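Local coordinates for adhesion G-protein coupled receptor G6 (Danio rerio, PDB 6V55) that probably acts as a G-protein-coupled adhesion receptor in myelination, carrying a large, multidomain, calcium-binding extracellular region, at residues S347-T352 / Q367-T372; D360-I365 / D383-Q388; S424-A429 / D439-N444. All blocks are in the same frame, centred on the assembly; numbering follows the deposited sequence.

Contact 1 of 3, residues S347-T352 / Q367-T372; sequences STLVVT and QWLNQT. With NAG (2-acetamido-2-deoxy-beta-D-glucopyranose), chain J.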
ATOM      1  N   SER A 347      -8.893 -31.790   0.103  1.00 20.32           N
ATOM      2  CA  SER A 347      -9.420 -32.488   1.275  1.00 20.73           C
ATOM      3  C   SER A 347      -8.745 -33.834   1.490  1.00 21.04           C
ATOM      4  O   SER A 347      -8.263 -34.476   0.549  1.00 20.99           O
ATOM      5  CB  SER A 347     -10.939 -32.737   1.212  1.00 22.74           C
ATOM      6  OG  SER A 347     -11.318 -33.285  -0.034  1.00 27.60           O
ATOM      7  N   THR A 348      -8.724 -34.259   2.755  1.00 21.37           N
ATOM      8  CA  THR A 348      -8.200 -35.561   3.154  1.00 22.01           C
ATOM      9  C   THR A 348      -9.337 -36.338   3.798  1.00 25.75           C
ATOM     10  O   THR A 348      -9.842 -35.949   4.859  1.00 26.34           O
ATOM     11  CB  THR A 348      -7.018 -35.424   4.108  1.00 22.64           C
ATOM     12  OG1 THR A 348      -5.911 -34.880   3.381  1.00 26.00           O
ATOM     13  CG2 THR A 348      -6.610 -36.786   4.687  1.00 22.22           C
ATOM     14  N   LEU A 349      -9.735 -37.427   3.148  1.00 25.52           N
ATOM     15  CA  LEU A 349     -10.850 -38.249   3.573  1.00 23.96           C
ATOM     16  C   LEU A 349     -10.313 -39.547   4.147  1.00 24.15           C
ATOM     17  O   LEU A 349      -9.484 -40.201   3.517  1.00 25.44           O
ATOM     18  CB  LEU A 349     -11.784 -38.536   2.400  1.00 23.67           C
ATOM     19  CG  LEU A 349     -12.416 -37.312   1.746  1.00 22.41           C
ATOM     20  CD1 LEU A 349     -12.641 -37.537   0.256  1.00 22.23           C
ATOM     21  CD2 LEU A 349     -13.705 -37.008   2.427  1.00 22.63           C
ATOM     22  N   VAL A 350     -10.785 -39.908   5.339  1.00 28.48           N
ATOM     23  CA  VAL A 350     -10.487 -41.190   5.970  1.00 28.21           C
ATOM     24  C   VAL A 350     -11.788 -41.983   5.992  1.00 25.87           C
ATOM     25  O   VAL A 350     -12.751 -41.589   6.655  1.00 24.78           O
ATOM     26  CB  VAL A 350      -9.923 -41.008   7.382  1.00 24.45           C
ATOM     27  CG1 VAL A 350      -9.804 -42.348   8.059  1.00 25.00           C
ATOM     28  CG2 VAL A 350      -8.583 -40.306   7.309  1.00 24.06           C
ATOM     29  N   VAL A 351     -11.844 -43.074   5.232  1.00 24.70           N
ATOM     30  CA  VAL A 351     -13.066 -43.852   5.088  1.00 25.04           C
ATOM     31  C   VAL A 351     -12.809 -45.280   5.569  1.00 25.54           C
ATOM     32  O   VAL A 351     -11.666 -45.740   5.625  1.00 26.30           O
ATOM     33  CB  VAL A 351     -13.602 -43.835   3.633  1.00 25.05           C
ATOM     34  CG1 VAL A 351     -13.785 -42.408   3.128  1.00 24.26           C
ATOM     35  CG2 VAL A 351     -12.695 -44.590   2.702  1.00 24.95           C
ATOM     36  N   THR A 352     -13.883 -45.980   5.954  1.00 25.99           N
ATOM     37  CA  THR A 352     -13.799 -47.403   6.302  1.00 30.85           C
ATOM     38  C   THR A 352     -14.672 -48.218   5.354  1.00 26.87           C
ATOM     39  O   THR A 352     -15.890 -48.044   5.323  1.00 26.70           O
ATOM     40  CB  THR A 352     -14.201 -47.677   7.755  1.00 27.05           C
ATOM     41  OG1 THR A 352     -13.201 -47.151   8.619  1.00 27.01           O
ATOM     42  CG2 THR A 352     -14.276 -49.146   8.019  1.00 27.57           C
ATOM     43  N   GLN A 367     -18.959 -39.868  -6.186  1.00 47.57           N
ATOM     44  CA  GLN A 367     -20.352 -39.558  -6.506  1.00 44.67           C
ATOM     45  C   GLN A 367     -21.139 -39.124  -5.271  1.00 34.49           C
ATOM     46  O   GLN A 367     -21.990 -38.227  -5.383  1.00 28.60           O
ATOM     47  CB  GLN A 367     -20.991 -40.756  -7.211  1.00 51.12           C
ATOM     48  CG  GLN A 367     -22.424 -40.606  -7.596  1.00 60.07           C
ATOM     49  CD  GLN A 367     -23.134 -41.958  -7.633  1.00 67.79           C
ATOM     50  OE1 GLN A 367     -23.764 -42.326  -8.635  1.00 70.87           O
ATOM     51  NE2 GLN A 367     -22.981 -42.733  -6.560  1.00 67.28           N
ATOM     52  N   TRP A 368     -20.808 -39.682  -4.094  1.00 31.50           N
ATOM     53  CA  TRP A 368     -21.322 -39.186  -2.810  1.00 26.92           C
ATOM     54  C   TRP A 368     -20.868 -37.768  -2.536  1.00 31.68           C
ATOM     55  O   TRP A 368     -21.633 -36.968  -1.980  1.00 35.10           O
ATOM     56  CB  TRP A 368     -20.851 -40.082  -1.664  1.00 24.91           C
ATOM     57  CG  TRP A 368     -20.844 -39.436  -0.267  1.00 23.78           C
ATOM     58  CD1 TRP A 368     -21.932 -39.228   0.533  1.00 24.10           C
ATOM     59  CD2 TRP A 368     -19.710 -38.954   0.485  1.00 23.62           C
ATOM     60  NE1 TRP A 368     -21.556 -38.645   1.725  1.00 24.08           N
ATOM     61  CE2 TRP A 368     -20.197 -38.480   1.725  1.00 23.81           C
ATOM     62  CE3 TRP A 368     -18.341 -38.873   0.232  1.00 23.34           C
ATOM     63  CZ2 TRP A 368     -19.360 -37.936   2.703  1.00 23.75           C
ATOM     64  CZ3 TRP A 368     -17.513 -38.336   1.214  1.00 23.26           C
ATOM     65  CH2 TRP A 368     -18.028 -37.878   2.433  1.00 23.47           C
ATOM     66  N   LEU A 369     -19.616 -37.447  -2.907  1.00 37.45           N
ATOM     67  CA  LEU A 369     -19.098 -36.085  -2.747  1.00 33.54           C
ATOM     68  C   LEU A 369     -19.856 -35.108  -3.642  1.00 31.84           C
ATOM     69  O   LEU A 369     -20.325 -34.076  -3.161  1.00 26.82           O
ATOM     70  CB  LEU A 369     -17.586 -36.029  -3.036  1.00 27.83           C
ATOM     71  CG  LEU A 369     -16.560 -36.233  -1.899  1.00 26.09           C
ATOM     72  CD1 LEU A 369     -15.223 -36.727  -2.410  1.00 21.96           C
ATOM     73  CD2 LEU A 369     -16.343 -34.988  -1.050  1.00 22.00           C
ATOM     74  N   ASN A 370     -20.032 -35.463  -4.929  1.00 35.04           N
ATOM     75  CA  ASN A 370     -20.843 -34.693  -5.877  1.00 35.99           C
ATOM     76  C   ASN A 370     -22.290 -34.539  -5.405  1.00 46.43           C
ATOM     77  O   ASN A 370     -22.846 -33.434  -5.460  1.00 53.54           O
ATOM     78  CB  ASN A 370     -20.848 -35.391  -7.237  1.00 40.28           C
ATOM     79  CG  ASN A 370     -19.798 -34.876  -8.190  1.00 45.31           C
ATOM     80  OD1 ASN A 370     -18.871 -34.186  -7.799  1.00 38.58           O
ATOM     81  ND2 ASN A 370     -19.955 -35.224  -9.474  1.00 60.04           N
ATOM     82  N   GLN A 371     -22.896 -35.629  -4.905  1.00 47.09           N
ATOM     83  CA  GLN A 371     -24.280 -35.596  -4.447  1.00 45.73           C
ATOM     84  C   GLN A 371     -24.479 -34.781  -3.176  1.00 45.86           C
ATOM     85  O   GLN A 371     -25.553 -34.197  -3.009  1.00 52.30           O
ATOM     86  CB  GLN A 371     -24.819 -37.003  -4.177  1.00 52.04           C
ATOM     87  CG  GLN A 371     -25.742 -37.589  -5.250  1.00 57.69           C
ATOM     88  CD  GLN A 371     -27.050 -36.821  -5.433  1.00 57.84           C
ATOM     89  OE1 GLN A 371     -27.560 -36.169  -4.509  1.00 56.99           O
ATOM     90  NE2 GLN A 371     -27.594 -36.890  -6.644  1.00 57.07           N
ATOM     91  N   THR A 372     -23.501 -34.740  -2.259  1.00 40.50           N
ATOM     92  CA  THR A 372     -23.747 -34.088  -0.965  1.00 38.70           C
ATOM     93  C   THR A 372     -23.776 -32.570  -1.091  1.00 40.30           C
ATOM     94  O   THR A 372     -24.633 -31.912  -0.487  1.00 42.32           O
ATOM     95  CB  THR A 372     -22.703 -34.511   0.078  1.00 34.80           C
ATOM     96  OG1 THR A 372     -22.631 -35.943   0.138  1.00 30.41           O
ATOM     97  CG2 THR A 372     -23.043 -33.949   1.497  1.00 23.07           C
TER
HETATM   98  C1  NAG J 908     -19.117 -34.887 -10.607  1.00 52.97           C
HETATM   99  C2  NAG J 908     -19.218 -36.009 -11.680  1.00 63.07           C
HETATM  100  C3  NAG J 908     -18.467 -35.606 -12.965  1.00 62.25           C
HETATM  101  C4  NAG J 908     -18.945 -34.249 -13.478  1.00 60.67           C
HETATM  102  C5  NAG J 908     -18.765 -33.193 -12.385  1.00 58.66           C
HETATM  103  C6  NAG J 908     -19.255 -31.819 -12.785  1.00 58.95           C
HETATM  104  C7  NAG J 908     -19.403 -38.424 -11.215  1.00 70.43           C
HETATM  105  C8  NAG J 908     -18.722 -39.625 -10.628  1.00 70.63           C
HETATM  106  N2  NAG J 908     -18.715 -37.275 -11.163  1.00 68.89           N
HETATM  107  O3  NAG J 908     -18.638 -36.602 -13.971  1.00 59.79           O
HETATM  108  O4  NAG J 908     -18.225 -33.865 -14.645  1.00 60.88           O
HETATM  109  O5  NAG J 908     -19.500 -33.578 -11.207  1.00 56.07           O
HETATM  110  O6  NAG J 908     -19.946 -31.828 -14.027  1.00 60.89           O
HETATM  111  O7  NAG J 908     -20.524 -38.492 -11.717  1.00 70.18           O
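With chi1 at -61°, Leu349 sets its CG anti to its own carbonyl carbon and runs its branches out from the strand, while Leu369 comes from helix 361-374 with chi1 at -91°, some way from a staggered value. The two meet tip to tip, CD1 of Leu349 lying 3.8 Å from CD1 of Leu369. This is helix-on-sheet packing inside the SEA domain, whose core of beta-alpha-beta-beta-alpha-beta order makes a ferredoxin-like sandwich with an antiparallel sheet; the short strand 431-433 adds an extra edge beside 436-445. Within it, strand 342-353 lies between strands 399-410 and 436-445. The backbones stay well apart, Leu349 CA to Leu369 CA being 10.6 Å, and side chains fill the layer between them. Leu349 serves two partners with its two methyls: CD1 goes to Leu369, and CD2 meets the indole of Trp368 at its edge, near the ring plane, 4.2 Å from CZ3. All three residues are buried, and the interface is wholly apolar. Strand 436-445 flanks Leu349 through Leu438 and Val441, and Leu369 also packs on Val382 and Ile385 of strand 380-392.

A face of the indole is met from within the helix, where Thr372 OG1 stands 3.2 Å above the ring plane of Trp368, offset toward the rim. The same hydroxyl donates to Trp368 O over 2.6 Å, and Thr372 N reaches that oxygen from the opposite face of the carbonyl plane, so two donors grip it. Trp368 NE1 makes a weak hydrogen bond to Ala429 O. Asn370, just after Leu369, packs on Tyr381 instead of the strand and carries a glycan. Its OD1 accepts from Val382 N, and its ND2 is joined covalently to C1 of the N-acetylglucosamine, a bond of 1.4 Å.

Contact 2 of 3, residues D360-I365 / D383-Q388; sequences DATAII and DGISLQ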
ATOM      1  N   ASP A 360     -14.972 -50.744  -6.146  1.00 57.49           N
ATOM      2  CA  ASP A 360     -13.952 -49.703  -6.130  1.00 56.74           C
ATOM      3  C   ASP A 360     -14.580 -48.499  -5.445  1.00 50.26           C
ATOM      4  O   ASP A 360     -15.501 -47.877  -5.990  1.00 49.14           O
ATOM      5  CB  ASP A 360     -13.482 -49.359  -7.541  1.00 59.99           C
ATOM      6  CG  ASP A 360     -12.710 -48.047  -7.598  1.00 61.25           C
ATOM      7  OD1 ASP A 360     -11.507 -48.024  -7.225  1.00 61.53           O
ATOM      8  OD2 ASP A 360     -13.320 -47.031  -8.005  1.00 60.44           O
ATOM      9  N   ALA A 361     -14.082 -48.171  -4.251  1.00 44.62           N
ATOM     10  CA  ALA A 361     -14.721 -47.165  -3.417  1.00 37.86           C
ATOM     11  C   ALA A 361     -14.514 -45.741  -3.919  1.00 42.68           C
ATOM     12  O   ALA A 361     -15.235 -44.845  -3.464  1.00 46.85           O
ATOM     13  CB  ALA A 361     -14.212 -47.294  -1.979  1.00 33.43           C
ATOM     14  N   THR A 362     -13.572 -45.515  -4.847  1.00 41.42           N
ATOM     15  CA  THR A 362     -13.309 -44.167  -5.351  1.00 41.68           C
ATOM     16  C   THR A 362     -14.483 -43.624  -6.167  1.00 47.52           C
ATOM     17  O   THR A 362     -14.806 -42.432  -6.073  1.00 53.05           O
ATOM     18  CB  THR A 362     -12.028 -44.155  -6.189  1.00 37.85           C
ATOM     19  OG1 THR A 362     -11.014 -44.958  -5.564  1.00 37.25           O
ATOM     20  CG2 THR A 362     -11.511 -42.771  -6.302  1.00 34.92           C
ATOM     21  N   ALA A 363     -15.158 -44.494  -6.934  1.00 45.33           N
ATOM     22  CA  ALA A 363     -16.344 -44.079  -7.682  1.00 37.74           C
ATOM     23  C   ALA A 363     -17.492 -43.739  -6.746  1.00 33.62           C
ATOM     24  O   ALA A 363     -18.180 -42.729  -6.948  1.00 33.85           O
ATOM     25  CB  ALA A 363     -16.769 -45.175  -8.662  1.00 35.70           C
ATOM     26  N   ILE A 364     -17.665 -44.546  -5.694  1.00 35.39           N
ATOM     27  CA  ILE A 364     -18.754 -44.362  -4.731  1.00 35.28           C
ATOM     28  C   ILE A 364     -18.520 -43.107  -3.902  1.00 36.80           C
ATOM     29  O   ILE A 364     -19.455 -42.331  -3.662  1.00 42.77           O
ATOM     30  CB  ILE A 364     -18.895 -45.618  -3.837  1.00 36.94           C
ATOM     31  CG1 ILE A 364     -19.251 -46.879  -4.648  1.00 40.75           C
ATOM     32  CG2 ILE A 364     -19.962 -45.439  -2.774  1.00 34.14           C
ATOM     33  CD1 ILE A 364     -20.332 -46.686  -5.726  1.00 43.99           C
ATOM     34  N   ILE A 365     -17.257 -42.856  -3.513  1.00 35.72           N
ATOM     35  CA  ILE A 365     -16.910 -41.680  -2.707  1.00 32.19           C
ATOM     36  C   ILE A 365     -17.068 -40.401  -3.518  1.00 30.64           C
ATOM     37  O   ILE A 365     -17.691 -39.434  -3.047  1.00 29.54           O
ATOM     38  CB  ILE A 365     -15.484 -41.812  -2.135  1.00 31.02           C
ATOM     39  CG1 ILE A 365     -15.500 -42.729  -0.922  1.00 29.32           C
ATOM     40  CG2 ILE A 365     -14.924 -40.478  -1.669  1.00 22.97           C
ATOM     41  CD1 ILE A 365     -14.159 -43.343  -0.622  1.00 28.87           C
ATOM     42  N   ASP A 383     -12.842 -32.649  -8.767  1.00 27.55           N
ATOM     43  CA  ASP A 383     -12.042 -32.538  -9.976  1.00 35.10           C
ATOM     44  C   ASP A 383     -10.886 -33.526  -9.979  1.00 37.11           C
ATOM     45  O   ASP A 383     -10.081 -33.526 -10.921  1.00 43.31           O
ATOM     46  CB  ASP A 383     -11.506 -31.098 -10.127  1.00 44.45           C
ATOM     47  CG  ASP A 383     -11.332 -30.665 -11.593  1.00 54.85           C
ATOM     48  OD1 ASP A 383     -11.646 -31.468 -12.500  1.00 60.30           O
ATOM     49  OD2 ASP A 383     -10.869 -29.518 -11.835  1.00 56.47           O
ATOM     50  N   GLY A 384     -10.765 -34.349  -8.938  1.00 29.88           N
ATOM     51  CA  GLY A 384      -9.697 -35.327  -8.854  1.00 24.94           C
ATOM     52  C   GLY A 384      -9.639 -35.985  -7.488  1.00 26.33           C
ATOM     53  O   GLY A 384      -9.823 -35.297  -6.472  1.00 24.05           O
ATOM     54  N   ILE A 385      -9.388 -37.299  -7.447  1.00 26.09           N
ATOM     55  CA  ILE A 385      -9.361 -38.058  -6.193  1.00 24.82           C
ATOM     56  C   ILE A 385      -8.495 -39.290  -6.412  1.00 26.88           C
ATOM     57  O   ILE A 385      -8.512 -39.881  -7.495  1.00 33.09           O
ATOM     58  CB  ILE A 385     -10.800 -38.391  -5.714  1.00 22.57           C
ATOM     59  CG1 ILE A 385     -10.827 -39.181  -4.409  1.00 21.76           C
ATOM     60  CG2 ILE A 385     -11.617 -39.074  -6.788  1.00 27.06           C
ATOM     61  CD1 ILE A 385     -12.142 -39.080  -3.732  1.00 21.97           C
ATOM     62  N   SER A 386      -7.664 -39.625  -5.413  1.00 22.67           N
ATOM     63  CA  SER A 386      -6.812 -40.804  -5.497  1.00 21.58           C
ATOM     64  C   SER A 386      -6.561 -41.387  -4.105  1.00 22.28           C
ATOM     65  O   SER A 386      -6.585 -40.666  -3.102  1.00 25.16           O
ATOM     66  CB  SER A 386      -5.488 -40.476  -6.168  1.00 21.29           C
ATOM     67  OG  SER A 386      -4.611 -39.772  -5.297  1.00 23.19           O
ATOM     68  N   LEU A 387      -6.307 -42.699  -4.054  1.00 22.19           N
ATOM     69  CA  LEU A 387      -6.124 -43.409  -2.794  1.00 22.54           C
ATOM     70  C   LEU A 387      -4.684 -43.286  -2.332  1.00 22.59           C
ATOM     71  O   LEU A 387      -3.758 -43.556  -3.102  1.00 24.32           O
ATOM     72  CB  LEU A 387      -6.490 -44.885  -2.950  1.00 22.94           C
ATOM     73  CG  LEU A 387      -6.174 -45.864  -1.811  1.00 23.35           C
ATOM     74  CD1 LEU A 387      -6.962 -45.552  -0.584  1.00 23.57           C
ATOM     75  CD2 LEU A 387      -6.484 -47.251  -2.246  1.00 23.69           C
ATOM     76  N   GLN A 388      -4.488 -42.915  -1.072  1.00 22.53           N
ATOM     77  CA  GLN A 388      -3.134 -42.717  -0.559  1.00 22.44           C
ATOM     78  C   GLN A 388      -2.627 -43.837   0.321  1.00 22.85           C
ATOM     79  O   GLN A 388      -1.449 -44.169   0.254  1.00 38.48           O
ATOM     80  CB  GLN A 388      -3.063 -41.430   0.243  1.00 23.47           C
ATOM     81  CG  GLN A 388      -3.084 -40.220  -0.589  1.00 24.76           C
ATOM     82  CD  GLN A 388      -2.564 -39.053   0.184  1.00 31.59           C
ATOM     83  OE1 GLN A 388      -1.665 -38.352  -0.273  1.00 36.45           O
ATOM     84  NE2 GLN A 388      -3.107 -38.845   1.388  1.00 30.97           N
TER
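Ile385 of strand 380-392 meets both Thr362 and Ile365, which sit one turn apart on the first part of helix 361-374. The tight part of the contact is made by methyl and methylene groups. Thr362 CG2 rests 3.7 Å from Ile385 CG2 and 4.1 Å from Ile385 CG1, the two side chains running antiparallel alongside each other. One turn on, Ile365 lies nearly perpendicular to Ile385, its CG2 3.7 Å from Ile385 CD1. The extended Ile385 chain makes this reach possible: CG1 is anti to the backbone N (chi1 -180°), which carries CD1 over to Ile365 and leaves CG2 for the threonine. Ile365 forms the buried end, also packing on Val351, Tyr403 and Ile432.

The other side is loose. Strand 380-392 is an outermost strand of its sheet, and on it Leu387 is exposed, its CB directed toward the helix but its side chain stopping short of touching. Asp360, likewise exposed, is the N-cap of the helix; its OD2 accepts from Ala363 N in a weak bond of 3.3 Å, and its charge probably suits the helix start. At the far end of the strand segment, Asp383 turns elsewhere to a salt bridge with Arg489.

Thr362 splits its chemistry: the methyl faces the isoleucine, while OG1 makes a weak hydrogen bond with Tyr403 OH. The polar link of helix and strand lies farther on, at Asn370; between these two segments the contact is apolar, so shape rather than directional bonding probably sets the fit.

Contact 3 of 3, residues S424-A429 / D439-N444; sequences SMLRSA and DSVTVN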
ATOM      1  N   SER A 424     -18.369 -29.660   7.648  1.00 43.93           N
ATOM      2  CA  SER A 424     -19.589 -30.017   8.363  1.00 41.27           C
ATOM      3  C   SER A 424     -20.706 -30.527   7.455  1.00 34.42           C
ATOM      4  O   SER A 424     -21.567 -31.272   7.939  1.00 37.25           O
ATOM      5  CB  SER A 424     -20.089 -28.831   9.193  1.00 46.64           C
ATOM      6  OG  SER A 424     -20.495 -27.764   8.359  1.00 52.41           O
ATOM      7  N   MET A 425     -20.743 -30.154   6.167  1.00 31.24           N
ATOM      8  CA  MET A 425     -21.695 -30.831   5.280  1.00 36.38           C
ATOM      9  C   MET A 425     -21.267 -32.255   4.964  1.00 42.32           C
ATOM     10  O   MET A 425     -22.124 -33.108   4.692  1.00 47.03           O
ATOM     11  CB  MET A 425     -21.893 -30.084   3.976  1.00 40.89           C
ATOM     12  CG  MET A 425     -22.455 -28.725   4.165  1.00 52.80           C
ATOM     13  SD  MET A 425     -21.818 -27.665   2.864  1.00 60.98           S
ATOM     14  CE  MET A 425     -22.593 -28.389   1.461  1.00 61.58           C
ATOM     15  N   LEU A 426     -19.961 -32.533   4.997  1.00 35.85           N
ATOM     16  CA  LEU A 426     -19.508 -33.903   4.824  1.00 27.55           C
ATOM     17  C   LEU A 426     -19.626 -34.711   6.112  1.00 26.85           C
ATOM     18  O   LEU A 426     -20.045 -35.872   6.057  1.00 27.40           O
ATOM     19  CB  LEU A 426     -18.077 -33.919   4.304  1.00 30.18           C
ATOM     20  CG  LEU A 426     -17.898 -33.402   2.877  1.00 28.68           C
ATOM     21  CD1 LEU A 426     -16.456 -33.510   2.506  1.00 24.99           C
ATOM     22  CD2 LEU A 426     -18.763 -34.164   1.883  1.00 30.52           C
ATOM     23  N   ARG A 427     -19.290 -34.119   7.275  1.00 23.09           N
ATOM     24  CA  ARG A 427     -19.367 -34.828   8.560  1.00 25.81           C
ATOM     25  C   ARG A 427     -20.795 -35.193   8.949  1.00 35.42           C
ATOM     26  O   ARG A 427     -21.001 -36.178   9.676  1.00 40.09           O
ATOM     27  CB  ARG A 427     -18.762 -33.992   9.682  1.00 23.11           C
ATOM     28  CG  ARG A 427     -17.264 -34.085   9.793  1.00 26.00           C
ATOM     29  CD  ARG A 427     -16.684 -33.032  10.731  1.00 28.41           C
ATOM     30  NE  ARG A 427     -15.348 -32.635  10.305  1.00 35.11           N
ATOM     31  CZ  ARG A 427     -14.706 -31.564  10.769  1.00 41.52           C
ATOM     32  NH1 ARG A 427     -15.296 -30.797  11.682  1.00 44.97           N
ATOM     33  NH2 ARG A 427     -13.481 -31.255  10.331  1.00 39.20           N
ATOM     34  N   SER A 428     -21.789 -34.427   8.476  1.00 38.56           N
ATOM     35  CA  SER A 428     -23.197 -34.718   8.727  1.00 35.47           C
ATOM     36  C   SER A 428     -23.797 -35.674   7.695  1.00 36.20           C
ATOM     37  O   SER A 428     -25.017 -35.860   7.672  1.00 41.94           O
ATOM     38  CB  SER A 428     -24.011 -33.426   8.772  1.00 33.85           C
ATOM     39  OG  SER A 428     -24.152 -32.859   7.482  1.00 34.33           O
ATOM     40  N   ALA A 429     -22.980 -36.290   6.847  1.00 33.19           N
ATOM     41  CA  ALA A 429     -23.417 -37.424   6.030  1.00 28.47           C
ATOM     42  C   ALA A 429     -22.309 -38.469   5.945  1.00 31.38           C
ATOM     43  O   ALA A 429     -21.653 -38.614   4.906  1.00 33.70           O
ATOM     44  CB  ALA A 429     -23.838 -36.954   4.630  1.00 24.32           C
ATOM     45  N   ASP A 439     -14.792 -41.565   8.501  1.00 33.42           N
ATOM     46  CA  ASP A 439     -14.236 -41.534   9.856  1.00 35.76           C
ATOM     47  C   ASP A 439     -13.749 -40.154  10.253  1.00 35.43           C
ATOM     48  O   ASP A 439     -13.766 -39.797  11.442  1.00 37.39           O
ATOM     49  CB  ASP A 439     -13.051 -42.493   9.984  1.00 41.34           C
ATOM     50  CG  ASP A 439     -13.448 -43.925   9.796  1.00 47.32           C
ATOM     51  OD1 ASP A 439     -14.575 -44.282  10.222  1.00 51.15           O
ATOM     52  OD2 ASP A 439     -12.638 -44.687   9.219  1.00 47.63           O
ATOM     53  N   SER A 440     -13.296 -39.391   9.266  1.00 35.19           N
ATOM     54  CA  SER A 440     -12.576 -38.150   9.460  1.00 31.58           C
ATOM     55  C   SER A 440     -12.556 -37.438   8.124  1.00 30.30           C
ATOM     56  O   SER A 440     -12.457 -38.085   7.075  1.00 32.22           O
ATOM     57  CB  SER A 440     -11.152 -38.419   9.955  1.00 35.32           C
ATOM     58  OG  SER A 440     -10.248 -37.447   9.466  1.00 44.34           O
ATOM     59  N   VAL A 441     -12.667 -36.112   8.163  1.00 26.93           N
ATOM     60  CA  VAL A 441     -12.394 -35.293   6.985  1.00 21.88           C
ATOM     61  C   VAL A 441     -11.788 -33.985   7.465  1.00 23.01           C
ATOM     62  O   VAL A 441     -12.212 -33.432   8.484  1.00 29.14           O
ATOM     63  CB  VAL A 441     -13.660 -35.086   6.117  1.00 25.42           C
ATOM     64  CG1 VAL A 441     -14.843 -34.564   6.935  1.00 31.23           C
ATOM     65  CG2 VAL A 441     -13.393 -34.198   4.906  1.00 24.86           C
ATOM     66  N   THR A 442     -10.716 -33.551   6.806  1.00 25.12           N
ATOM     67  CA  THR A 442     -10.224 -32.183   6.904  1.00 26.11           C
ATOM     68  C   THR A 442     -10.234 -31.585   5.502  1.00 25.63           C
ATOM     69  O   THR A 442      -9.889 -32.274   4.538  1.00 24.96           O
ATOM     70  CB  THR A 442      -8.814 -32.138   7.481  1.00 24.13           C
ATOM     71  OG1 THR A 442      -7.950 -32.777   6.551  1.00 26.18           O
ATOM     72  CG2 THR A 442      -8.725 -32.897   8.814  1.00 25.37           C
ATOM     73  N   VAL A 443     -10.662 -30.324   5.383  1.00 26.24           N
ATOM     74  CA  VAL A 443     -10.689 -29.588   4.118  1.00 24.39           C
ATOM     75  C   VAL A 443      -9.874 -28.315   4.299  1.00 28.76           C
ATOM     76  O   VAL A 443     -10.066 -27.587   5.278  1.00 31.68           O
ATOM     77  CB  VAL A 443     -12.125 -29.245   3.669  1.00 22.33           C
ATOM     78  CG1 VAL A 443     -12.130 -28.433   2.383  1.00 21.07           C
ATOM     79  CG2 VAL A 443     -12.946 -30.503   3.469  1.00 21.97           C
ATOM     80  N   ASN A 444      -8.949 -28.064   3.371  1.00 31.67           N
ATOM     81  CA  ASN A 444      -8.105 -26.882   3.389  1.00 30.09           C
ATOM     82  C   ASN A 444      -8.310 -26.092   2.108  1.00 30.92           C
ATOM     83  O   ASN A 444      -8.350 -26.661   1.011  1.00 30.97           O
ATOM     84  CB  ASN A 444      -6.629 -27.254   3.547  1.00 27.36           C
ATOM     85  CG  ASN A 444      -6.324 -27.784   4.924  1.00 35.76           C
ATOM     86  OD1 ASN A 444      -6.903 -27.326   5.912  1.00 40.63           O
ATOM     87  ND2 ASN A 444      -5.441 -28.769   5.004  1.00 40.82           N
TER
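Arg427 reaches from the last turn of helix 419-427 to Val441 on strand 436-445, touching it by both its aliphatic stem and its guanidinium. Its CB heads neither toward the strand nor away from it; chi1 of -83° then puts CG anti to the carbonyl carbon and brings it 3.8 Å from Val441 CG1. The chain bends about the CG-CD bond (chi3 -149°), and NE passes 3.9 Å from Val441 CG1 and 3.7 Å from Val441 O. CZ comes 3.9 Å from Val441 O. At the tip, NH2 donates to Val441 O over 3.1 Å with an N-H...O angle of 167°, a nearly straight bond. The oxygen lies at the edge of the guanidinium and in its plane.

The same NH2 forms a salt bridge with Glu423, one turn back on the helix, whose other oxygen, OE1, accepts from Val443 N. Glutamate and arginine thus bind neighbouring points of the strand backbone and each other, which should hold the guanidinium in place. This polar link lies at the exposed margin of the contact.

Toward the core, Val441 uses its other methyl: CG2, anti to the backbone N, meets Leu426 CD1 at 4.0 Å, the two side chains set roughly square to one another. Leu426 continues inward onto Trp368, Leu369 and Phe373, joining this helix to helix 361-374. Just before Val441, Asp439 and Ser440 both face Val350 in a classic beta bulge. The arginine link is a feature of this protein; the second helix laid on the last strand, 436-445, reached through the short strand 431-433, is the closing alpha-beta unit of the ferredoxin-like SEA fold.

Overall arrangement
From the N terminus, strand 342-353 leads into helix 361-374, and contact 1 closes the loop between them by laying the helix back on its own strand. Contact 2 starts inside that loop and ends beyond it, at strand 380-392, so the two cross: one helix is fastened to a central strand and to an edge strand. They touch where Leu349 CD1 meets Ile365 CG2. After strand 399-410, contact 3 follows in series, closing the connection from helix 419-427 to strand 436-445 that carries the short strand 431-433. It joins contact 1 where Asp439 meets Thr352 and Val350, but does not touch contact 2. Together they tie both helices to one sheet.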